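Local coordinates for hypothetical conserved protein (Geobacillus kaustophilus, PDB 2R5X) that is of unknown function but belongs to the YugN-like family, folding as a curved antiparallel sheet packed against helices, at residues T14-L20 with R69-L75; M24-V30 with Y42-Y46; I79-H83 with D94-P98. The protein carries 1 engineered substitution. One frame throughout, in Å; residues are numbered along the deposited sequence. Where two conformers were deposited one is given.

Contact 1: residues T14-L20 with R69-L75; sequences TVELSRL and RYALIKL
The ring of Y70 meets E16 at its edge: the carboxylate carbon CD of E16 lies 3.6 Å from Y70 CD1, close to the ring plane, and the carboxylate stands perpendicular to the ring. The guanidinium of R69 carries the hydroxyl of S18 over one of its faces, while OE2 of E16 reaches it obliquely, with the two charged planes turned 67° apart. That salt bridge, OE2 of E16 to NH1 of R69, is long at 3.4 Å, and both R69 and Y70 are poorly ordered. With CG anti to the backbone N (chi1 -168°) and the chain extended beyond it, the E16 carboxylate is put beside both Y70 CD1 and R69 NH1. S18 OG gives the same OE2 a weak hydrogen bond.

Next to these polar groups, strand 14-16 runs antiparallel to strand 71-75. V15 and I73 form a hydrogen-bonded pair, V15 N to I73 O at 3.0 Å and I73 N to V15 O at 2.7 Å. One more backbone bond, L17 N to A71 O at 2.8 Å, ties the first residue of helix 17-26 to the strand, with E16 as the N-cap. On the face of V15 and I73, L17 CB packs on I73 CG1, and L20 CD2 touches both I73 CG2 and, at 3.8 Å, L75 CD2. Y42 and V40 of strand 39-48 also touch this apolar group, and L116 of helix 99-117 meets V15 and L75. On the other face T14 CG2 lies across K74 CB at 4.0 Å. Backbone bonds and buried leucine and isoleucine contacts therefore hold the strand-to-helix junction on the sheet, while the charged pair at the exposed end is probably a weak, mobile addition.

Contact 2: residues M24-V30 with Y42-Y46; sequences MERLGFV and YDRKY
M24 lays its CG squarely over the ring of Y42, 3.5 Å from the centroid and 10° off the normal, a CH-pi contact. The bend at chi2 (-70°) sets SD over the same ring, 4.2 Å from its centroid, which adds a Met-aromatic contact. That sulfur also lies over the rim of one face of the F29 ring. The opposite face of F29 takes R44 CB, 4.0 Å from the centroid, and Y42 O sits at its edge.

From CB the R44 chain runs straight out, CG anti to the backbone N (chi1 -174°), past the carbonyl of G28. Its NH1 ends 2.9 Å from L27 O in a bent, weak hydrogen bond. G28, at positive phi, is the C-prime residue of the Schellman motif that ends helix 17-26, with F29 N bonded back to M24 O. The chain then enters strand 30-32, where V30 and D43 make a hydrogen-bonded antiparallel pair, V30 N to D43 O at 2.9 Å and D43 N to V30 O at 2.8 Å. Elsewhere, Y42 OH bonds D21 and the D43 carboxylate pairs with R56. The helix end is thus seated on strand 39-48 by sulfur and aromatic packing inside, while R44 probably lends some positive charge to the carbonyl-rich C-terminus at the outer side.

Contact 3: residues I79-H83 with D94-P98; sequences IMGKH and DEHFP. Engineered in segment 79-83: M80 (natural residue Leu).
K82 crosses from strand 79-83 to the loop 94-98 as an almost fully extended side chain, CG anti to the backbone N (chi1 -178°). Its CB has two neighbours on the loop side, F97 CE1 at 4.0 Å and E95 OE2 at 3.9 Å. Farther out, CD still passes the same carboxylate oxygen at 4.1 Å, the lysine and glutamate chains running past each other in opposite directions. CE comes within 4.0 Å of H96 O, and NZ at the tip hydrogen-bonds that carbonyl at 3.1 Å, tilted out of its plane. NZ also bonds the hydroxyl of Y84. The segment lies in the loop that follows strand 71-84 and leads into helix 99-117, with P98 at the N-cap, so the lysine ties the sheet to the lead-in of the long helix. Cut back to an alanine, this position is likely to leave H96 O and the Y84 hydroxyl without the ammonium they share, and the loop less firmly tied to the strand.

A water takes a hydrogen bond from K82 N at 2.9 Å and gives one to E95 OE2, linking the strand backbone to a glutamate that is itself poorly ordered. The F97 ring approaches M80 O through CE1 at 3.7 Å, and L3 and Y53 touch it as well. M80, an engineered methionine in place of leucine, brings SD obliquely beside the same ring, 4.4 Å from F97 CD1, while L101, V102 and C105 of helix 99-117 pack on its side chain.

Contacts 1 and 2 are partly buried and share helix 17-26, one at its start and the other at its end; they touch where L17 and L20 meet the hydroxyl of Y42. Along the chain, contact 2 is nested inside the loop closed by contact 1. Contact 3 is a surface contact in series with both, some 28 Å from contact 1 between centres and on the opposite side of the chain's centre, though both draw on strand 71-84. All three reach one sheet. Backbone strand pairing occurs in contacts 1 and 2, joined by aliphatic packing in the first and methionine-aromatic packing in the second; contact 3 relies on a lysine, a water and one ring.

Contact 1: residues T14-L20 with R69-L75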
loop_
_atom_site.group_PDB
_atom_site.type_symbol
_atom_site.label_atom_id
_atom_site.label_comp_id
_atom_site.label_asym_id
_atom_site.label_seq_id
_atom_site.Cartn_x
_atom_site.Cartn_y
_atom_site.Cartn_z
ATOM N N THR A 14 3.382 -4.578 12.948
ATOM C CA THR A 14 2.252 -5.369 12.474
ATOM C C THR A 14 0.940 -4.705 12.888
ATOM O O THR A 14 0.914 -3.889 13.813
ATOM C CB THR A 14 2.317 -6.807 13.033
ATOM O OG1 THR A 14 2.336 -6.756 14.462
ATOM C CG2 THR A 14 3.585 -7.532 12.545
ATOM N N VAL A 15 -0.145 -5.058 12.204
ATOM C CA VAL A 15 -1.442 -4.414 12.417
ATOM C C VAL A 15 -2.596 -5.377 12.099
ATOM O O VAL A 15 -2.477 -6.227 11.214
ATOM C CB VAL A 15 -1.546 -3.058 11.607
ATOM C CG1 VAL A 15 -1.387 -3.285 10.096
ATOM C CG2 VAL A 15 -2.834 -2.293 11.920
ATOM N N GLU A 16 -3.694 -5.258 12.846
ATOM C CA GLU A 16 -4.915 -6.007 12.558
ATOM C C GLU A 16 -5.525 -5.544 11.233
ATOM O O GLU A 16 -5.558 -4.343 10.955
ATOM C CB GLU A 16 -5.926 -5.862 13.700
ATOM C CG GLU A 16 -7.102 -6.838 13.610
ATOM C CD GLU A 16 -7.998 -6.818 14.832
ATOM O OE1 GLU A 16 -7.493 -6.535 15.938
ATOM O OE2 GLU A 16 -9.210 -7.098 14.684
ATOM N N LEU A 17 -5.997 -6.506 10.436
ATOM C CA LEU A 17 -6.490 -6.264 9.073
ATOM C C LEU A 17 -7.655 -5.270 8.984
ATOM O O LEU A 17 -7.655 -4.395 8.113
ATOM C CB LEU A 17 -6.853 -7.590 8.384
ATOM C CG LEU A 17 -7.439 -7.583 6.960
ATOM C CD1 LEU A 17 -6.530 -6.872 5.971
ATOM C CD2 LEU A 17 -7.709 -8.993 6.486
ATOM N N SER A 18 -8.632 -5.403 9.882
ATOM C CA SER A 18 -9.787 -4.498 9.919
ATOM C C SER A 18 -9.355 -3.044 10.126
ATOM O O SER A 18 -9.912 -2.126 9.518
ATOM C CB SER A 18 -10.757 -4.918 11.021
ATOM O OG SER A 18 -10.108 -4.926 12.280
ATOM N N ARG A 19 -8.347 -2.856 10.970
ATOM C CA ARG A 19 -7.789 -1.538 11.240
ATOM C C ARG A 19 -6.978 -1.024 10.050
ATOM O O ARG A 19 -7.005 0.172 9.751
ATOM C CB ARG A 19 -6.941 -1.573 12.511
ATOM C CG ARG A 19 -7.691 -2.114 13.725
ATOM C CD ARG A 19 -6.976 -1.799 15.024
ATOM N NE ARG A 19 -7.681 -2.370 16.170
ATOM C CZ ARG A 19 -7.419 -2.084 17.443
ATOM N NH1 ARG A 19 -6.462 -1.220 17.759
ATOM N NH2 ARG A 19 -8.122 -2.663 18.405
ATOM N N LEU A 20 -6.283 -1.934 9.367
ATOM C CA LEU A 20 -5.543 -1.596 8.149
ATOM C C LEU A 20 -6.491 -1.168 7.027
ATOM O O LEU A 20 -6.279 -0.120 6.402
ATOM C CB LEU A 20 -4.648 -2.763 7.697
ATOM C CG LEU A 20 -3.788 -2.518 6.443
ATOM C CD1 LEU A 20 -2.835 -1.339 6.641
ATOM C CD2 LEU A 20 -3.020 -3.773 6.063
ATOM N N ARG A 69 -11.838 -11.219 9.438
ATOM C CA ARG A 69 -11.881 -9.880 10.030
ATOM C C ARG A 69 -10.657 -9.664 10.923
ATOM O O ARG A 69 -9.962 -8.649 10.801
ATOM C CB ARG A 69 -13.172 -9.701 10.835
ATOM C CG ARG A 69 -13.412 -8.290 11.345
ATOM C CD ARG A 69 -14.308 -8.304 12.575
ATOM N NE ARG A 69 -14.468 -6.971 13.152
ATOM C CZ ARG A 69 -13.642 -6.425 14.043
ATOM N NH1 ARG A 69 -12.576 -7.089 14.475
ATOM N NH2 ARG A 69 -13.884 -5.206 14.503
ATOM N N TYR A 70 -10.399 -10.624 11.810
ATOM C CA TYR A 70 -9.135 -10.654 12.532
ATOM C C TYR A 70 -8.074 -11.440 11.770
ATOM O O TYR A 70 -8.145 -12.668 11.647
ATOM C CB TYR A 70 -9.267 -11.197 13.963
ATOM C CG TYR A 70 -7.910 -11.417 14.614
ATOM C CD1 TYR A 70 -7.074 -10.335 14.913
ATOM C CD2 TYR A 70 -7.450 -12.703 14.907
ATOM C CE1 TYR A 70 -5.823 -10.527 15.491
ATOM C CE2 TYR A 70 -6.198 -12.904 15.487
ATOM C CZ TYR A 70 -5.393 -11.811 15.776
ATOM O OH TYR A 70 -4.158 -11.999 16.350
ATOM N N ALA A 71 -7.100 -10.702 11.256
ATOM C CA ALA A 71 -5.857 -11.262 10.758
ATOM C C ALA A 71 -4.784 -10.272 11.163
ATOM O O ALA A 71 -5.045 -9.073 11.221
ATOM C CB ALA A 71 -5.901 -11.418 9.255
ATOM N N LEU A 72 -3.595 -10.761 11.487
ATOM C CA LEU A 72 -2.488 -9.862 11.778
ATOM C C LEU A 72 -1.643 -9.719 10.518
ATOM O O LEU A 72 -1.194 -10.715 9.944
ATOM C CB LEU A 72 -1.658 -10.350 12.973
ATOM C CG LEU A 72 -0.727 -9.332 13.643
ATOM C CD1 LEU A 72 -1.511 -8.238 14.364
ATOM C CD2 LEU A 72 0.223 -10.026 14.609
ATOM N N ILE A 73 -1.450 -8.474 10.088
ATOM C CA ILE A 73 -0.781 -8.172 8.824
ATOM C C ILE A 73 0.612 -7.578 9.056
ATOM O O ILE A 73 0.773 -6.601 9.788
ATOM C CB ILE A 73 -1.661 -7.236 7.920
ATOM C CG1 ILE A 73 -3.070 -7.822 7.704
ATOM C CG2 ILE A 73 -0.984 -6.926 6.573
ATOM C CD1 ILE A 73 -3.122 -9.239 7.084
ATOM N N LYS A 74 1.620 -8.194 8.450
ATOM C CA LYS A 74 2.959 -7.612 8.422
ATOM C C LYS A 74 3.187 -6.983 7.035
ATOM O O LYS A 74 3.197 -7.683 6.022
ATOM C CB LYS A 74 4.018 -8.672 8.768
ATOM C CG LYS A 74 5.437 -8.144 9.026
ATOM C CD LYS A 74 6.215 -7.913 7.729
ATOM C CE LYS A 74 7.627 -7.437 7.959
ATOM N NZ LYS A 74 8.194 -6.884 6.698
ATOM N N LEU A 75 3.379 -5.665 7.007
ATOM C CA LEU A 75 3.519 -4.919 5.755
ATOM C C LEU A 75 4.897 -5.068 5.120
ATOM O O LEU A 75 5.918 -5.128 5.808
ATOM C CB LEU A 75 3.213 -3.435 5.965
ATOM C CG LEU A 75 1.826 -2.985 6.443
ATOM C CD1 LEU A 75 1.862 -1.507 6.728
ATOM C CD2 LEU A 75 0.740 -3.277 5.424
#

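Contact 2: residues M24-V30 with Y42-Y46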
loop_
_atom_site.group_PDB
_atom_site.type_symbol
_atom_site.label_atom_id
_atom_site.label_comp_id
_atom_site.label_asym_id
_atom_site.label_seq_id
_atom_site.Cartn_x
_atom_site.Cartn_y
_atom_site.Cartn_z
ATOM N N MET A 24 -6.579 2.373 4.931
ATOM C CA MET A 24 -6.345 2.378 3.474
ATOM C C MET A 24 -7.447 3.033 2.664
ATOM O O MET A 24 -7.165 3.828 1.756
ATOM C CB MET A 24 -6.142 0.954 2.964
ATOM C CG MET A 24 -4.897 0.269 3.472
ATOM S SD MET A 24 -3.370 0.925 2.802
ATOM C CE MET A 24 -2.843 1.719 4.255
ATOM N N GLU A 25 -8.695 2.692 2.984
ATOM C CA GLU A 25 -9.856 3.272 2.296
ATOM C C GLU A 25 -9.919 4.791 2.481
ATOM O O GLU A 25 -10.252 5.527 1.549
ATOM C CB GLU A 25 -11.161 2.637 2.782
ATOM C CG GLU A 25 -12.335 2.859 1.833
ATOM C CD GLU A 25 -13.619 3.243 2.547
ATOM O OE1 GLU A 25 -13.988 2.571 3.534
ATOM O OE2 GLU A 25 -14.268 4.220 2.111
ATOM N N ARG A 26 -9.572 5.238 3.671
ATOM C CA ARG A 26 -9.522 6.638 4.038
ATOM C C ARG A 26 -8.482 7.384 3.258
ATOM O O ARG A 26 -8.638 8.516 2.929
ATOM C CB ARG A 26 -9.154 6.746 5.504
ATOM C CG ARG A 26 -10.026 7.568 6.299
ATOM C CD ARG A 26 -10.032 7.109 7.715
ATOM N NE ARG A 26 -8.806 7.396 8.440
ATOM C CZ ARG A 26 -8.382 6.632 9.418
ATOM N NH1 ARG A 26 -9.081 5.585 9.743
ATOM N NH2 ARG A 26 -7.280 6.888 10.043
ATOM N N LEU A 27 -7.384 6.718 2.988
ATOM C CA LEU A 27 -6.265 7.352 2.298
ATOM C C LEU A 27 -6.271 7.138 0.792
ATOM O O LEU A 27 -5.268 7.383 0.122
ATOM C CB LEU A 27 -4.933 6.931 2.919
ATOM C CG LEU A 27 -4.821 7.241 4.422
ATOM C CD1 LEU A 27 -3.517 6.722 4.978
ATOM C CD2 LEU A 27 -4.966 8.717 4.708
ATOM N N GLY A 28 -7.410 6.704 0.264
ATOM C CA GLY A 28 -7.610 6.622 -1.184
ATOM C C GLY A 28 -7.214 5.313 -1.851
ATOM O O GLY A 28 -7.171 5.236 -3.079
ATOM N N PHE A 29 -6.942 4.284 -1.054
ATOM C CA PHE A 29 -6.552 2.976 -1.589
ATOM C C PHE A 29 -7.783 2.108 -1.804
ATOM O O PHE A 29 -8.748 2.189 -1.044
ATOM C CB PHE A 29 -5.595 2.243 -0.637
ATOM C CG PHE A 29 -4.226 2.853 -0.539
ATOM C CD1 PHE A 29 -3.153 2.306 -1.245
ATOM C CD2 PHE A 29 -3.996 3.951 0.284
ATOM C CE1 PHE A 29 -1.887 2.860 -1.155
ATOM C CE2 PHE A 29 -2.732 4.512 0.386
ATOM C CZ PHE A 29 -1.673 3.973 -0.330
ATOM N N VAL A 30 -7.747 1.278 -2.844
ATOM C CA VAL A 30 -8.739 0.210 -3.012
ATOM C C VAL A 30 -8.020 -1.145 -2.956
ATOM O O VAL A 30 -6.821 -1.216 -3.247
ATOM C CB VAL A 30 -9.557 0.355 -4.328
ATOM C CG1 VAL A 30 -10.316 1.681 -4.346
ATOM C CG2 VAL A 30 -8.667 0.216 -5.568
ATOM N N TYR A 42 -3.210 -3.210 -1.562
ATOM C CA TYR A 42 -3.989 -1.987 -1.729
ATOM C C TYR A 42 -3.323 -1.091 -2.749
ATOM O O TYR A 42 -2.124 -0.845 -2.666
ATOM C CB TYR A 42 -4.086 -1.224 -0.414
ATOM C CG TYR A 42 -4.577 -2.031 0.751
ATOM C CD1 TYR A 42 -5.931 -2.065 1.078
ATOM C CD2 TYR A 42 -3.685 -2.758 1.541
ATOM C CE1 TYR A 42 -6.377 -2.792 2.174
ATOM C CE2 TYR A 42 -4.122 -3.507 2.614
ATOM C CZ TYR A 42 -5.466 -3.515 2.930
ATOM O OH TYR A 42 -5.887 -4.251 4.007
ATOM N N ASP A 43 -4.102 -0.597 -3.705
ATOM C CA ASP A 43 -3.567 0.272 -4.753
ATOM C C ASP A 43 -4.205 1.644 -4.683
ATOM O O ASP A 43 -5.415 1.755 -4.498
ATOM C CB ASP A 43 -3.847 -0.304 -6.143
ATOM C CG ASP A 43 -2.903 -1.418 -6.526
ATOM O OD1 ASP A 43 -1.961 -1.713 -5.764
ATOM O OD2 ASP A 43 -3.114 -2.003 -7.611
ATOM N N ARG A 44 -3.392 2.683 -4.832
ATOM C CA ARG A 44 -3.916 4.021 -5.086
ATOM C C ARG A 44 -3.445 4.453 -6.458
ATOM O O ARG A 44 -2.241 4.524 -6.721
ATOM C CB ARG A 44 -3.479 5.025 -4.025
ATOM C CG ARG A 44 -4.137 6.379 -4.218
ATOM C CD ARG A 44 -3.706 7.368 -3.177
ATOM N NE ARG A 44 -4.059 8.724 -3.585
ATOM C CZ ARG A 44 -4.282 9.729 -2.747
ATOM N NH1 ARG A 44 -4.201 9.541 -1.440
ATOM N NH2 ARG A 44 -4.591 10.927 -3.221
ATOM N N LYS A 45 -4.407 4.726 -7.328
ATOM C CA LYS A 45 -4.133 4.986 -8.735
ATOM C C LYS A 45 -3.963 6.466 -9.017
ATOM O O LYS A 45 -4.713 7.306 -8.512
ATOM C CB LYS A 45 -5.253 4.419 -9.612
ATOM C CG LYS A 45 -5.348 2.905 -9.607
ATOM C CD LYS A 45 -6.715 2.448 -10.110
ATOM C CE LYS A 45 -6.775 0.937 -10.316
ATOM N NZ LYS A 45 -6.565 0.139 -9.066
ATOM N N TYR A 46 -2.962 6.764 -9.835
ATOM C CA TYR A 46 -2.719 8.096 -10.336
ATOM C C TYR A 46 -2.763 7.968 -11.845
ATOM O O TYR A 46 -1.781 7.555 -12.466
ATOM C CB TYR A 46 -1.340 8.600 -9.898
ATOM C CG TYR A 46 -1.193 8.822 -8.405
ATOM C CD1 TYR A 46 -1.376 10.090 -7.845
ATOM C CD2 TYR A 46 -0.857 7.768 -7.555
ATOM C CE1 TYR A 46 -1.243 10.294 -6.474
ATOM C CE2 TYR A 46 -0.727 7.958 -6.186
ATOM C CZ TYR A 46 -0.914 9.222 -5.653
ATOM O OH TYR A 46 -0.776 9.397 -4.297
#

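Contact 3: residues I79-H83 with D94-P98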
loop_
_atom_site.group_PDB
_atom_site.type_symbol
_atom_site.label_atom_id
_atom_site.label_comp_id
_atom_site.label_asym_id
_atom_site.label_seq_id
_atom_site.Cartn_x
_atom_site.Cartn_y
_atom_site.Cartn_z
ATOM N N ILE A 79 5.605 -0.195 -3.176
ATOM C CA ILE A 79 6.127 0.009 -4.525
ATOM C C ILE A 79 5.255 0.964 -5.335
ATOM O O ILE A 79 4.102 1.213 -4.970
ATOM C CB ILE A 79 6.323 -1.330 -5.315
ATOM C CG1 ILE A 79 4.992 -2.057 -5.548
ATOM C CG2 ILE A 79 7.316 -2.243 -4.612
ATOM C CD1 ILE A 79 4.920 -2.785 -6.877
ATOM N N MET A 80 5.823 1.516 -6.409
ATOM C CA MET A 80 5.033 2.218 -7.422
ATOM C C MET A 80 5.138 1.485 -8.748
ATOM O O MET A 80 6.218 1.404 -9.343
ATOM C CB MET A 80 5.464 3.680 -7.599
ATOM C CG MET A 80 4.335 4.582 -8.102
ATOM S SD MET A 80 4.793 6.225 -8.697
ATOM C CE MET A 80 5.965 6.809 -7.521
ATOM N N GLY A 81 4.013 0.944 -9.200
ATOM C CA GLY A 81 3.938 0.312 -10.513
ATOM C C GLY A 81 3.500 1.279 -11.597
ATOM O O GLY A 81 2.950 2.345 -11.314
ATOM N N LYS A 82 3.741 0.889 -12.843
ATOM C CA LYS A 82 3.458 1.724 -13.992
ATOM C C LYS A 82 2.803 0.894 -15.094
ATOM O O LYS A 82 3.323 -0.153 -15.485
ATOM C CB LYS A 82 4.762 2.326 -14.508
ATOM C CG LYS A 82 4.613 3.266 -15.682
ATOM C CD LYS A 82 5.979 3.616 -16.246
ATOM C CE LYS A 82 5.953 4.968 -16.920
ATOM N NZ LYS A 82 7.292 5.348 -17.438
ATOM N N HIS A 83 1.662 1.371 -15.585
ATOM C CA HIS A 83 0.969 0.741 -16.713
ATOM C C HIS A 83 0.669 1.737 -17.842
ATOM O O HIS A 83 -0.086 2.692 -17.653
ATOM C CB HIS A 83 -0.323 0.082 -16.225
ATOM C CG HIS A 83 -1.159 -0.496 -17.319
ATOM N ND1 HIS A 83 -0.879 -1.712 -17.905
ATOM C CD2 HIS A 83 -2.273 -0.029 -17.930
ATOM C CE1 HIS A 83 -1.780 -1.964 -18.837
ATOM N NE2 HIS A 83 -2.639 -0.960 -18.871
ATOM N N ASP A 94 14.332 0.450 -19.067
ATOM C CA ASP A 94 14.555 1.393 -17.976
ATOM C C ASP A 94 13.436 2.434 -17.909
ATOM O O ASP A 94 13.359 3.341 -18.744
ATOM C CB ASP A 94 15.923 2.076 -18.119
ATOM C CG ASP A 94 16.350 2.809 -16.855
ATOM O OD1 ASP A 94 16.472 2.157 -15.795
ATOM O OD2 ASP A 94 16.574 4.037 -16.926
ATOM N N GLU A 95 12.574 2.287 -16.906
ATOM C CA GLU A 95 11.419 3.166 -16.728
ATOM C C GLU A 95 11.817 4.518 -16.136
ATOM O O GLU A 95 12.661 4.594 -15.241
ATOM C CB GLU A 95 10.372 2.495 -15.833
ATOM C CG GLU A 95 9.934 1.110 -16.291
ATOM C CD GLU A 95 9.376 0.271 -15.154
ATOM O OE1 GLU A 95 10.049 -0.701 -14.751
ATOM O OE2 GLU A 95 8.274 0.586 -14.655
ATOM N N HIS A 96 11.226 5.574 -16.638
ATOM C CA HIS A 96 11.387 6.869 -16.045
ATOM C C HIS A 96 10.191 7.172 -15.199
ATOM O O HIS A 96 9.085 7.185 -15.653
ATOM C CB HIS A 96 11.508 7.911 -17.127
ATOM C CG HIS A 96 12.844 7.934 -17.794
ATOM N ND1 HIS A 96 13.695 9.009 -17.718
ATOM C CD2 HIS A 96 13.470 7.017 -18.566
ATOM C CE1 HIS A 96 14.792 8.754 -18.398
ATOM N NE2 HIS A 96 14.687 7.547 -18.911
ATOM N N PHE A 97 10.425 7.412 -13.947
ATOM C CA PHE A 97 9.366 7.794 -13.022
ATOM C C PHE A 97 9.407 9.295 -12.761
ATOM O O PHE A 97 10.468 9.838 -12.470
ATOM C CB PHE A 97 9.467 7.004 -11.710
ATOM C CG PHE A 97 9.070 5.554 -11.841
ATOM C CD1 PHE A 97 7.732 5.173 -11.760
ATOM C CD2 PHE A 97 10.034 4.570 -12.048
ATOM C CE1 PHE A 97 7.359 3.832 -11.881
ATOM C CE2 PHE A 97 9.671 3.223 -12.171
ATOM C CZ PHE A 97 8.331 2.858 -12.088
ATOM N N PRO A 98 8.254 9.972 -12.888
ATOM C CA PRO A 98 8.143 11.409 -12.652
ATOM C C PRO A 98 8.362 11.768 -11.193
ATOM O O PRO A 98 7.750 11.168 -10.315
ATOM C CB PRO A 98 6.697 11.728 -13.062
ATOM C CG PRO A 98 5.975 10.439 -13.048
ATOM C CD PRO A 98 6.975 9.371 -13.308
HETATM O O HOH W 1 5.925 -0.919 -13.346
#